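PDB 2O55: putative glycerophosphodiester phosphodiesterase from Galdieria sulphuraria, which belongs to the glycerophosphodiester phosphodiesterase family, whose members have the TIM-barrel fold, and probably works as an enzyme of that family. Local coordinates for residues 119-124 with 148-153; 129-134 with 155-160; 228-233 with 247-252. One frame throughout, in Å; residues are numbered along the deposited sequence.

Contact 1: residues 119-124 with 148-153; sequences EWKRKE and SFHHEA. With SO4 (sulfate ion), chain D; SO4 (sulfate ion), chain C.
Lys121 reaches across to His150 and Glu152 with a long aliphatic arm. It starts close to the helix, Lys121 N lying 4.3 Å from Ala153 CB. From CB the chain runs on extended, chi2 and chi3 both near 180°, until CE arrives 4.0 Å from His150 CB, oblique to the imidazole ring. The last torsion bends the chain (chi4 -69°), placing NZ 3.7 Å from Glu152 OE2 in a long salt bridge. The end of Lys121 also lies beside one sulfate (chain D), but the detail there is doubtful. The firmer partner of the carboxylate is His156, whose NE2 is hydrogen-bonded to Glu152 OE1; the lysine is a distant one.

Both sulfates probably come from the crystallisation liquor. The first sits at the N-terminal end of helix 151-160, where His151 N donates to its O3 at 3.2 Å and Glu152 N more weakly to O1. The second (chain C) lies at the edge of the His150 ring and takes a nearly straight hydrogen bond from His150 NE2 to O1, 2.7 Å at 165°. Behind the ring, His150 N donates to Ser148 OG at 2.8 Å, making an ST turn that leads into the helix.

The apolar part is small: Trp120 CB meets Ala153 CB at 3.7 Å. Both side chains rest on Leu115 of strand 110-115, and Trp120 also touches Leu131 of helix 127-136. The loop after that strand is thus packed against the start of helix 151-160.

Contact 2: residues 129-134 with 155-160; sequences QRLLLL and AHLKAL
Gln129 meets Leu160 through its CG, and the flat amide at its end takes no part in the touch. Leu160 CD1 rests 4.0 Å from Gln129 CG, the two side chains crossing at about a right angle, and lies near the backbone N of Gln129 as well. The other flat group close by, the ring of His156, turns instead to the His128 ring, the planes at about 50°.

The rest of the contact is made by branched aliphatic chains. Leu132 fits between two leucines one turn apart. Its CD1 lies 3.7 Å from Leu160 CB. With Leu132 CG held beside its own backbone N (chi1 -71°), that atom comes 4.0 Å from Leu157 CD2, and the Leu132 CD2 methyl is almost as near to the same atom; the two side chains cross obliquely. On the flank away from Gln129, Leu131 CD2 adds a looser touch to Leu157 CD1 at 4.4 Å.

The segment axes approach to 10.5 Å with a crossing angle of -57°. Beneath the pair, Leu131, Leu132 and Leu157 all touch Tyr146 of strand 144-148, the strand that links the two helices in sequence. Helix, parallel strand and helix in this order, the two helices side by side over the strand, are characteristic of consecutive beta-alpha units around a TIM barrel.

Contact 3: residues 228-233 with 247-252; sequences EDWKKC and FGLMNF
Gly248 O accepts the helical hydrogen bond from Phe252 N at 2.8 Å, and Trp230 CZ3 comes up beside it at 3.3 Å. With no side chain at Gly248, the far rim of the indole lies directly against the backbone of helix 246-253, CH2 next to the carbonyl carbon of Gly248 and the N of Leu249. The polar end of Trp230 looks to its own side of the contact: NE1 is hydrogen-bonded to Asp225 OD2, which helps fix the rotation of the ring.

Leu249 supplies one face of that indole. Its CA stands almost above the centre of the six-membered ring, 3.8 Å from the centroid, in a CH-pi contact, and over the same face Leu249 CD1 packs on the five-membered part, 3.9 Å from Trp230 CG. Helix 227-236, strand 240-243 and helix 246-253 form the last helix-strand-helix passage of the TIM barrel, whose closing strand pairs with strand 8-12; Trp230 and Leu249 both touch Ser243 on it. The short segments of the two helices cross at -60°, their axes 10.8 Å apart.

Phe252 holds CG anti to its backbone N (chi1 -179°), and the Phe252 and Trp230 side chains slide past each other in opposite directions. Trp230 CB sits over the phenyl face, 4.1 Å from its centroid, while Phe252 CB approaches Trp230 CE3 at 3.7 Å. The two rings meet obliquely, planes at 51°. Toward solvent, the Lys231 and Phe252 side chains cross at about a right angle, Lys231 CG 4.0 Å from Phe252 CZ.

In the fold
Contacts 1 and 2 are neighbours, their centres about 11 Å apart, and both use helix 151-160: contact 1 its N-terminal end, contact 2 the turns that follow. A weak hydrogen bond between Lys121 O and His156 NE2 joins them. Contact 3 lies on the opposite side of the chain's centre, its centre about 33 Å from that of contact 1. Contact 2 is the most buried and wholly aliphatic. Contact 1, a loop against a helix start, is partly exposed and mixes one long salt bridge and two sulfates with a small apolar patch. Contact 3 pairs helices at nearly the same angle as contact 2, but is partly buried and packs an indole against Leu249, Phe252 and the Gly248 backbone.

Contact 1: residues 119-124 with 148-153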
loop_
_atom_site.group_PDB
_atom_site.type_symbol
_atom_site.label_atom_id
_atom_site.label_comp_id
_atom_site.label_asym_id
_atom_site.label_seq_id
_atom_site.Cartn_x
_atom_site.Cartn_y
_atom_site.Cartn_z
ATOM N N GLU A 119 15.633 4.331 -1.250
ATOM C CA GLU A 119 16.493 3.579 -2.170
ATOM C C GLU A 119 15.825 2.486 -3.031
ATOM O O GLU A 119 16.474 1.541 -3.503
ATOM C CB GLU A 119 17.674 2.997 -1.392
ATOM C CG GLU A 119 17.303 1.859 -0.450
ATOM C CD GLU A 119 18.484 0.930 -0.229
ATOM O OE1 GLU A 119 18.408 -0.240 -0.681
ATOM O OE2 GLU A 119 19.504 1.386 0.362
ATOM N N TRP A 120 14.522 2.614 -3.230
ATOM C CA TRP A 120 13.869 1.884 -4.301
ATOM C C TRP A 120 14.258 2.530 -5.613
ATOM O O TRP A 120 14.194 1.908 -6.664
ATOM C CB TRP A 120 12.361 1.904 -4.120
ATOM C CG TRP A 120 11.984 1.291 -2.833
ATOM C CD1 TRP A 120 11.628 1.946 -1.699
ATOM C CD2 TRP A 120 11.969 -0.100 -2.518
ATOM N NE1 TRP A 120 11.365 1.052 -0.697
ATOM C CE2 TRP A 120 11.576 -0.214 -1.164
ATOM C CE3 TRP A 120 12.241 -1.264 -3.249
ATOM C CZ2 TRP A 120 11.447 -1.434 -0.515
ATOM C CZ3 TRP A 120 12.107 -2.497 -2.603
ATOM C CH2 TRP A 120 11.712 -2.564 -1.238
ATOM N N LYS A 121 14.686 3.783 -5.526
ATOM C CA LYS A 121 15.019 4.563 -6.692
ATOM C C LYS A 121 16.397 4.145 -7.158
ATOM O O LYS A 121 16.713 4.278 -8.340
ATOM C CB LYS A 121 15.012 6.043 -6.331
ATOM C CG LYS A 121 14.067 6.915 -7.166
ATOM C CD LYS A 121 14.113 8.376 -6.597
ATOM C CE LYS A 121 13.117 9.263 -7.341
ATOM N NZ LYS A 121 13.610 9.487 -8.810
ATOM N N ARG A 122 17.200 3.613 -6.230
ATOM C CA ARG A 122 18.605 3.272 -6.496
ATOM C C ARG A 122 18.831 2.135 -7.511
ATOM O O ARG A 122 18.256 1.036 -7.399
ATOM C CB ARG A 122 19.360 2.966 -5.202
ATOM C CG ARG A 122 20.772 3.568 -5.168
ATOM C CD ARG A 122 21.775 2.710 -4.390
ATOM N NE ARG A 122 21.158 1.980 -3.273
ATOM C CZ ARG A 122 21.723 0.955 -2.633
ATOM N NH1 ARG A 122 22.927 0.513 -2.987
ATOM N NH2 ARG A 122 21.081 0.361 -1.640
ATOM N N LYS A 123 19.689 2.435 -8.490
ATOM C CA LYS A 123 20.078 1.511 -9.565
ATOM C C LYS A 123 21.054 0.425 -9.069
ATOM O O LYS A 123 22.024 0.711 -8.335
ATOM C CB LYS A 123 20.629 2.275 -10.787
ATOM C CG LYS A 123 19.555 3.071 -11.602
ATOM C CD LYS A 123 19.834 3.092 -13.119
ATOM C CE LYS A 123 21.305 2.793 -13.418
ATOM N NZ LYS A 123 21.807 3.475 -14.643
ATOM N N GLU A 124 20.827 -0.796 -9.583
ATOM C CA GLU A 124 20.746 -1.998 -8.725
ATOM C C GLU A 124 21.579 -2.103 -7.434
ATOM O O GLU A 124 22.805 -2.158 -7.420
ATOM C CB GLU A 124 20.703 -3.328 -9.528
ATOM C CG GLU A 124 19.964 -4.508 -8.794
ATOM C CD GLU A 124 18.445 -4.358 -8.725
ATOM O OE1 GLU A 124 17.869 -4.440 -7.633
ATOM O OE2 GLU A 124 17.815 -4.180 -9.765
ATOM N N SER A 148 3.988 3.481 -5.769
ATOM C CA SER A 148 4.929 4.474 -5.289
ATOM C C SER A 148 4.513 5.864 -5.727
ATOM O O SER A 148 3.795 6.025 -6.725
ATOM C CB SER A 148 6.317 4.163 -5.827
ATOM O OG SER A 148 7.258 5.109 -5.367
ATOM N N PHE A 149 4.951 6.863 -4.964
ATOM C CA PHE A 149 4.904 8.250 -5.405
ATOM C C PHE A 149 5.989 8.525 -6.403
ATOM O O PHE A 149 5.820 9.364 -7.283
ATOM C CB PHE A 149 5.035 9.200 -4.234
ATOM C CG PHE A 149 3.825 9.246 -3.411
ATOM C CD1 PHE A 149 3.823 8.725 -2.131
ATOM C CD2 PHE A 149 2.636 9.739 -3.940
ATOM C CE1 PHE A 149 2.667 8.749 -1.361
ATOM C CE2 PHE A 149 1.478 9.753 -3.175
ATOM C CZ PHE A 149 1.503 9.264 -1.881
ATOM N N HIS A 150 7.090 7.794 -6.281
ATOM C CA HIS A 150 8.230 7.925 -7.169
ATOM C C HIS A 150 8.215 6.853 -8.257
ATOM O O HIS A 150 8.567 5.711 -8.014
ATOM C CB HIS A 150 9.484 7.851 -6.326
ATOM C CG HIS A 150 9.369 8.618 -5.052
ATOM N ND1 HIS A 150 9.511 9.989 -4.997
ATOM C CD2 HIS A 150 9.097 8.211 -3.789
ATOM C CE1 HIS A 150 9.350 10.391 -3.747
ATOM N NE2 HIS A 150 9.091 9.332 -2.997
ATOM N N HIS A 151 7.816 7.238 -9.463
ATOM C CA HIS A 151 7.501 6.261 -10.507
ATOM C C HIS A 151 8.702 5.624 -11.157
ATOM O O HIS A 151 8.594 4.568 -11.799
ATOM C CB HIS A 151 6.506 6.840 -11.520
ATOM C CG HIS A 151 5.299 7.436 -10.858
ATOM N ND1 HIS A 151 4.851 8.716 -11.120
ATOM C CD2 HIS A 151 4.502 6.953 -9.869
ATOM C CE1 HIS A 151 3.813 8.982 -10.346
ATOM N NE2 HIS A 151 3.580 7.928 -9.576
ATOM N N GLU A 152 9.860 6.229 -10.958
ATOM C CA GLU A 152 11.067 5.623 -11.440
ATOM C C GLU A 152 11.312 4.315 -10.746
ATOM O O GLU A 152 11.867 3.417 -11.351
ATOM C CB GLU A 152 12.267 6.518 -11.238
ATOM C CG GLU A 152 13.322 6.244 -12.289
ATOM C CD GLU A 152 14.723 6.613 -11.829
ATOM O OE1 GLU A 152 15.516 5.674 -11.528
ATOM O OE2 GLU A 152 15.028 7.836 -11.763
ATOM N N ALA A 153 10.897 4.199 -9.486
ATOM C CA ALA A 153 11.145 2.974 -8.712
ATOM C C ALA A 153 10.411 1.781 -9.326
ATOM O O ALA A 153 10.951 0.669 -9.412
ATOM C CB ALA A 153 10.763 3.158 -7.256
HETATM S S SO4 D . 10.225 10.127 -9.903
HETATM O O1 SO4 D . 10.492 9.345 -11.100
HETATM O O2 SO4 D . 10.855 11.446 -9.953
HETATM O O3 SO4 D . 8.765 10.237 -9.756
HETATM O O4 SO4 D . 10.830 9.416 -8.787
HETATM S S SO4 C . 7.982 7.971 -0.060
HETATM O O1 SO4 C . 8.211 9.347 -0.483
HETATM O O2 SO4 C . 7.810 7.945 1.391
HETATM O O3 SO4 C . 6.784 7.438 -0.719
HETATM O O4 SO4 C . 9.134 7.157 -0.425
#

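Contact 2: residues 129-134 with 155-160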
loop_
_atom_site.group_PDB
_atom_site.type_symbol
_atom_site.label_atom_id
_atom_site.label_comp_id
_atom_site.label_asym_id
_atom_site.label_seq_id
_atom_site.Cartn_x
_atom_site.Cartn_y
_atom_site.Cartn_z
ATOM N N GLN A 129 15.197 -7.235 -7.265
ATOM C CA GLN A 129 15.268 -8.672 -7.436
ATOM C C GLN A 129 14.974 -9.412 -6.156
ATOM O O GLN A 129 14.363 -10.470 -6.189
ATOM C CB GLN A 129 16.634 -9.081 -7.923
ATOM C CG GLN A 129 16.637 -9.394 -9.389
ATOM C CD GLN A 129 18.039 -9.332 -9.967
ATOM O OE1 GLN A 129 18.781 -8.357 -9.740
ATOM N NE2 GLN A 129 18.420 -10.375 -10.710
ATOM N N ARG A 130 15.426 -8.863 -5.031
ATOM C CA ARG A 130 15.177 -9.466 -3.728
ATOM C C ARG A 130 13.682 -9.515 -3.535
ATOM O O ARG A 130 13.134 -10.534 -3.101
ATOM C CB ARG A 130 15.836 -8.664 -2.597
ATOM C CG ARG A 130 15.725 -9.328 -1.206
ATOM C CD ARG A 130 16.834 -8.879 -0.243
ATOM N NE ARG A 130 18.162 -8.986 -0.856
ATOM C CZ ARG A 130 18.900 -7.954 -1.270
ATOM N NH1 ARG A 130 18.453 -6.713 -1.111
ATOM N NH2 ARG A 130 20.087 -8.169 -1.841
ATOM N N LEU A 131 13.029 -8.412 -3.896
ATOM C CA LEU A 131 11.600 -8.320 -3.771
ATOM C C LEU A 131 10.916 -9.344 -4.663
ATOM O O LEU A 131 10.061 -10.109 -4.197
ATOM C CB LEU A 131 11.122 -6.905 -4.103
ATOM C CG LEU A 131 9.616 -6.597 -4.015
ATOM C CD1 LEU A 131 9.033 -7.091 -2.713
ATOM C CD2 LEU A 131 9.334 -5.120 -4.191
ATOM N N LEU A 132 11.295 -9.366 -5.936
ATOM C CA LEU A 132 10.552 -10.130 -6.916
ATOM C C LEU A 132 10.648 -11.609 -6.635
ATOM O O LEU A 132 9.618 -12.297 -6.632
ATOM C CB LEU A 132 11.016 -9.806 -8.338
ATOM C CG LEU A 132 10.632 -8.415 -8.856
ATOM C CD1 LEU A 132 11.191 -8.177 -10.256
ATOM C CD2 LEU A 132 9.125 -8.259 -8.831
ATOM N N LEU A 133 11.875 -12.072 -6.376
ATOM C CA LEU A 133 12.164 -13.473 -6.085
ATOM C C LEU A 133 11.435 -13.940 -4.861
ATOM O O LEU A 133 11.003 -15.096 -4.806
ATOM C CB LEU A 133 13.648 -13.694 -5.864
ATOM C CG LEU A 133 14.590 -13.649 -7.064
ATOM C CD1 LEU A 133 15.387 -14.972 -7.110
ATOM C CD2 LEU A 133 13.868 -13.391 -8.407
ATOM N N LEU A 134 11.318 -13.033 -3.879
ATOM C CA LEU A 134 10.533 -13.272 -2.669
ATOM C C LEU A 134 9.078 -13.483 -3.043
ATOM O O LEU A 134 8.498 -14.523 -2.712
ATOM C CB LEU A 134 10.669 -12.136 -1.665
ATOM C CG LEU A 134 10.011 -12.342 -0.283
ATOM C CD1 LEU A 134 10.139 -13.781 0.257
ATOM C CD2 LEU A 134 10.540 -11.340 0.764
ATOM N N ALA A 155 9.504 1.524 -12.512
ATOM C CA ALA A 155 10.155 1.187 -13.786
ATOM C C ALA A 155 11.237 0.105 -13.638
ATOM O O ALA A 155 11.413 -0.738 -14.507
ATOM C CB ALA A 155 10.722 2.424 -14.411
ATOM N N HIS A 156 11.936 0.135 -12.510
ATOM C CA HIS A 156 12.989 -0.815 -12.206
ATOM C C HIS A 156 12.428 -2.212 -12.009
ATOM O O HIS A 156 13.069 -3.202 -12.372
ATOM C CB HIS A 156 13.756 -0.382 -10.957
ATOM C CG HIS A 156 14.544 0.890 -11.127
ATOM N ND1 HIS A 156 15.477 1.067 -12.132
ATOM C CD2 HIS A 156 14.560 2.033 -10.395
ATOM C CE1 HIS A 156 16.019 2.269 -12.023
ATOM N NE2 HIS A 156 15.479 2.876 -10.978
ATOM N N LEU A 157 11.236 -2.303 -11.432
ATOM C CA LEU A 157 10.592 -3.605 -11.303
ATOM C C LEU A 157 10.213 -4.136 -12.677
ATOM O O LEU A 157 10.638 -5.216 -13.101
ATOM C CB LEU A 157 9.348 -3.507 -10.436
ATOM C CG LEU A 157 9.644 -3.356 -8.948
ATOM C CD1 LEU A 157 8.338 -3.352 -8.149
ATOM C CD2 LEU A 157 10.584 -4.471 -8.454
ATOM N N LYS A 158 9.406 -3.338 -13.361
ATOM C CA LYS A 158 9.007 -3.543 -14.740
ATOM C C LYS A 158 10.189 -3.988 -15.629
ATOM O O LYS A 158 10.047 -4.886 -16.468
ATOM C CB LYS A 158 8.400 -2.232 -15.239
ATOM C CG LYS A 158 7.168 -2.393 -16.003
ATOM C CD LYS A 158 6.026 -2.689 -15.105
ATOM C CE LYS A 158 5.027 -3.574 -15.847
ATOM N NZ LYS A 158 3.611 -3.279 -15.488
ATOM N N ALA A 159 11.354 -3.379 -15.423
ATOM C CA ALA A 159 12.546 -3.742 -16.199
ATOM C C ALA A 159 12.953 -5.212 -16.005
ATOM O O ALA A 159 13.329 -5.885 -16.965
ATOM C CB ALA A 159 13.733 -2.791 -15.883
ATOM N N LEU A 160 12.858 -5.702 -14.768
ATOM C CA LEU A 160 13.231 -7.069 -14.444
ATOM C C LEU A 160 12.126 -8.027 -14.807
ATOM O O LEU A 160 12.360 -9.105 -15.336
ATOM C CB LEU A 160 13.536 -7.177 -12.961
ATOM C CG LEU A 160 14.684 -6.247 -12.566
ATOM C CD1 LEU A 160 14.863 -6.217 -11.045
ATOM C CD2 LEU A 160 15.985 -6.627 -13.279
#

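Contact 3: residues 228-233 with 247-252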
loop_
_atom_site.group_PDB
_atom_site.type_symbol
_atom_site.label_atom_id
_atom_site.label_comp_id
_atom_site.label_asym_id
_atom_site.label_seq_id
_atom_site.Cartn_x
_atom_site.Cartn_y
_atom_site.Cartn_z
ATOM N N GLU A 228 -19.403 10.386 5.460
ATOM C CA GLU A 228 -19.542 11.528 4.575
ATOM C C GLU A 228 -18.643 11.433 3.328
ATOM O O GLU A 228 -19.041 11.817 2.222
ATOM C CB GLU A 228 -19.264 12.810 5.346
ATOM C CG GLU A 228 -20.015 14.011 4.788
ATOM C CD GLU A 228 -21.532 13.750 4.624
ATOM O OE1 GLU A 228 -22.160 13.238 5.583
ATOM O OE2 GLU A 228 -22.100 14.054 3.542
ATOM N N ASP A 229 -17.448 10.887 3.520
ATOM C CA ASP A 229 -16.434 10.827 2.480
ATOM C C ASP A 229 -16.700 9.657 1.553
ATOM O O ASP A 229 -16.567 9.740 0.323
ATOM C CB ASP A 229 -15.060 10.678 3.129
ATOM C CG ASP A 229 -14.856 11.650 4.262
ATOM O OD1 ASP A 229 -15.233 12.839 4.101
ATOM O OD2 ASP A 229 -14.346 11.220 5.322
ATOM N N TRP A 230 -17.083 8.556 2.166
ATOM C CA TRP A 230 -17.447 7.367 1.444
ATOM C C TRP A 230 -18.600 7.625 0.504
ATOM O O TRP A 230 -18.640 7.071 -0.584
ATOM C CB TRP A 230 -17.785 6.289 2.457
ATOM C CG TRP A 230 -16.633 6.062 3.384
ATOM C CD1 TRP A 230 -15.312 6.313 3.119
ATOM C CD2 TRP A 230 -16.685 5.526 4.701
ATOM N NE1 TRP A 230 -14.543 5.971 4.196
ATOM C CE2 TRP A 230 -15.358 5.481 5.183
ATOM C CE3 TRP A 230 -17.717 5.076 5.523
ATOM C CZ2 TRP A 230 -15.036 5.003 6.456
ATOM C CZ3 TRP A 230 -17.401 4.609 6.790
ATOM C CH2 TRP A 230 -16.073 4.578 7.244
ATOM N N LYS A 231 -19.522 8.482 0.932
ATOM C CA LYS A 231 -20.622 8.932 0.104
ATOM C C LYS A 231 -20.081 9.567 -1.161
ATOM O O LYS A 231 -20.530 9.239 -2.250
ATOM C CB LYS A 231 -21.533 9.889 0.881
ATOM C CG LYS A 231 -22.857 9.237 1.321
ATOM C CD LYS A 231 -23.401 9.773 2.651
ATOM C CE LYS A 231 -24.887 9.462 2.826
ATOM N NZ LYS A 231 -25.779 10.580 2.372
ATOM N N LYS A 232 -19.088 10.440 -1.023
ATOM C CA LYS A 232 -18.457 11.082 -2.179
ATOM C C LYS A 232 -17.677 10.073 -3.020
ATOM O O LYS A 232 -17.769 10.077 -4.249
ATOM C CB LYS A 232 -17.552 12.242 -1.749
ATOM C CG LYS A 232 -16.937 13.048 -2.911
ATOM C CD LYS A 232 -18.037 13.731 -3.796
ATOM C CE LYS A 232 -17.474 14.800 -4.759
ATOM N NZ LYS A 232 -16.871 15.961 -4.036
ATOM N N CYS A 233 -16.911 9.202 -2.369
ATOM C CA CYS A 233 -16.253 8.112 -3.083
ATOM C C CYS A 233 -17.163 7.380 -4.055
ATOM O O CYS A 233 -16.789 7.221 -5.196
ATOM C CB CYS A 233 -15.616 7.144 -2.110
ATOM S SG CYS A 233 -14.114 7.850 -1.359
ATOM N N PHE A 247 -13.367 -1.378 8.572
ATOM C CA PHE A 247 -14.528 -1.995 9.205
ATOM C C PHE A 247 -15.741 -1.057 9.133
ATOM O O PHE A 247 -16.869 -1.507 8.876
ATOM C CB PHE A 247 -14.196 -2.462 10.632
ATOM C CG PHE A 247 -13.019 -3.424 10.699
ATOM C CD1 PHE A 247 -12.320 -3.615 11.885
ATOM C CD2 PHE A 247 -12.593 -4.135 9.553
ATOM C CE1 PHE A 247 -11.236 -4.500 11.936
ATOM C CE2 PHE A 247 -11.500 -5.020 9.596
ATOM C CZ PHE A 247 -10.823 -5.193 10.785
ATOM N N GLY A 248 -15.498 0.244 9.318
ATOM C CA GLY A 248 -16.519 1.268 9.105
ATOM C C GLY A 248 -16.948 1.337 7.650
ATOM O O GLY A 248 -18.146 1.451 7.341
ATOM N N LEU A 249 -15.969 1.260 6.755
ATOM C CA LEU A 249 -16.230 1.282 5.333
ATOM C C LEU A 249 -17.051 0.073 4.924
ATOM O O LEU A 249 -18.028 0.229 4.188
ATOM C CB LEU A 249 -14.927 1.357 4.524
ATOM C CG LEU A 249 -15.038 1.437 2.995
ATOM C CD1 LEU A 249 -16.187 2.317 2.565
ATOM C CD2 LEU A 249 -13.770 1.962 2.377
HETATM N N MSE A 250 -16.669 -1.118 5.394
HETATM C CA MSE A 250 -17.432 -2.330 5.114
HETATM C C MSE A 250 -18.865 -2.198 5.633
HETATM O O MSE A 250 -19.823 -2.486 4.911
HETATM C CB MSE A 250 -16.781 -3.531 5.779
HETATM C CG MSE A 250 -16.369 -4.671 4.821
HETATM SE SE MSE A 250 -17.582 -5.216 3.314
HETATM C CE MSE A 250 -16.693 -7.069 2.773
ATOM N N ASN A 251 -18.992 -1.737 6.885
ATOM C CA ASN A 251 -20.287 -1.552 7.537
ATOM C C ASN A 251 -21.166 -0.590 6.769
ATOM O O ASN A 251 -22.371 -0.805 6.644
ATOM C CB ASN A 251 -20.121 -1.096 8.982
ATOM C CG ASN A 251 -19.782 -2.241 9.926
ATOM O OD1 ASN A 251 -19.525 -3.367 9.507
ATOM N ND2 ASN A 251 -19.773 -1.950 11.210
ATOM N N PHE A 252 -20.548 0.461 6.243
ATOM C CA PHE A 252 -21.208 1.360 5.298
ATOM C C PHE A 252 -21.711 0.607 4.047
ATOM O O PHE A 252 -22.922 0.539 3.796
ATOM C CB PHE A 252 -20.259 2.513 4.909
ATOM C CG PHE A 252 -20.865 3.512 3.952
ATOM C CD1 PHE A 252 -21.842 4.416 4.381
ATOM C CD2 PHE A 252 -20.453 3.562 2.618
ATOM C CE1 PHE A 252 -22.414 5.353 3.492
ATOM C CE2 PHE A 252 -21.014 4.506 1.717
ATOM C CZ PHE A 252 -21.992 5.402 2.161
#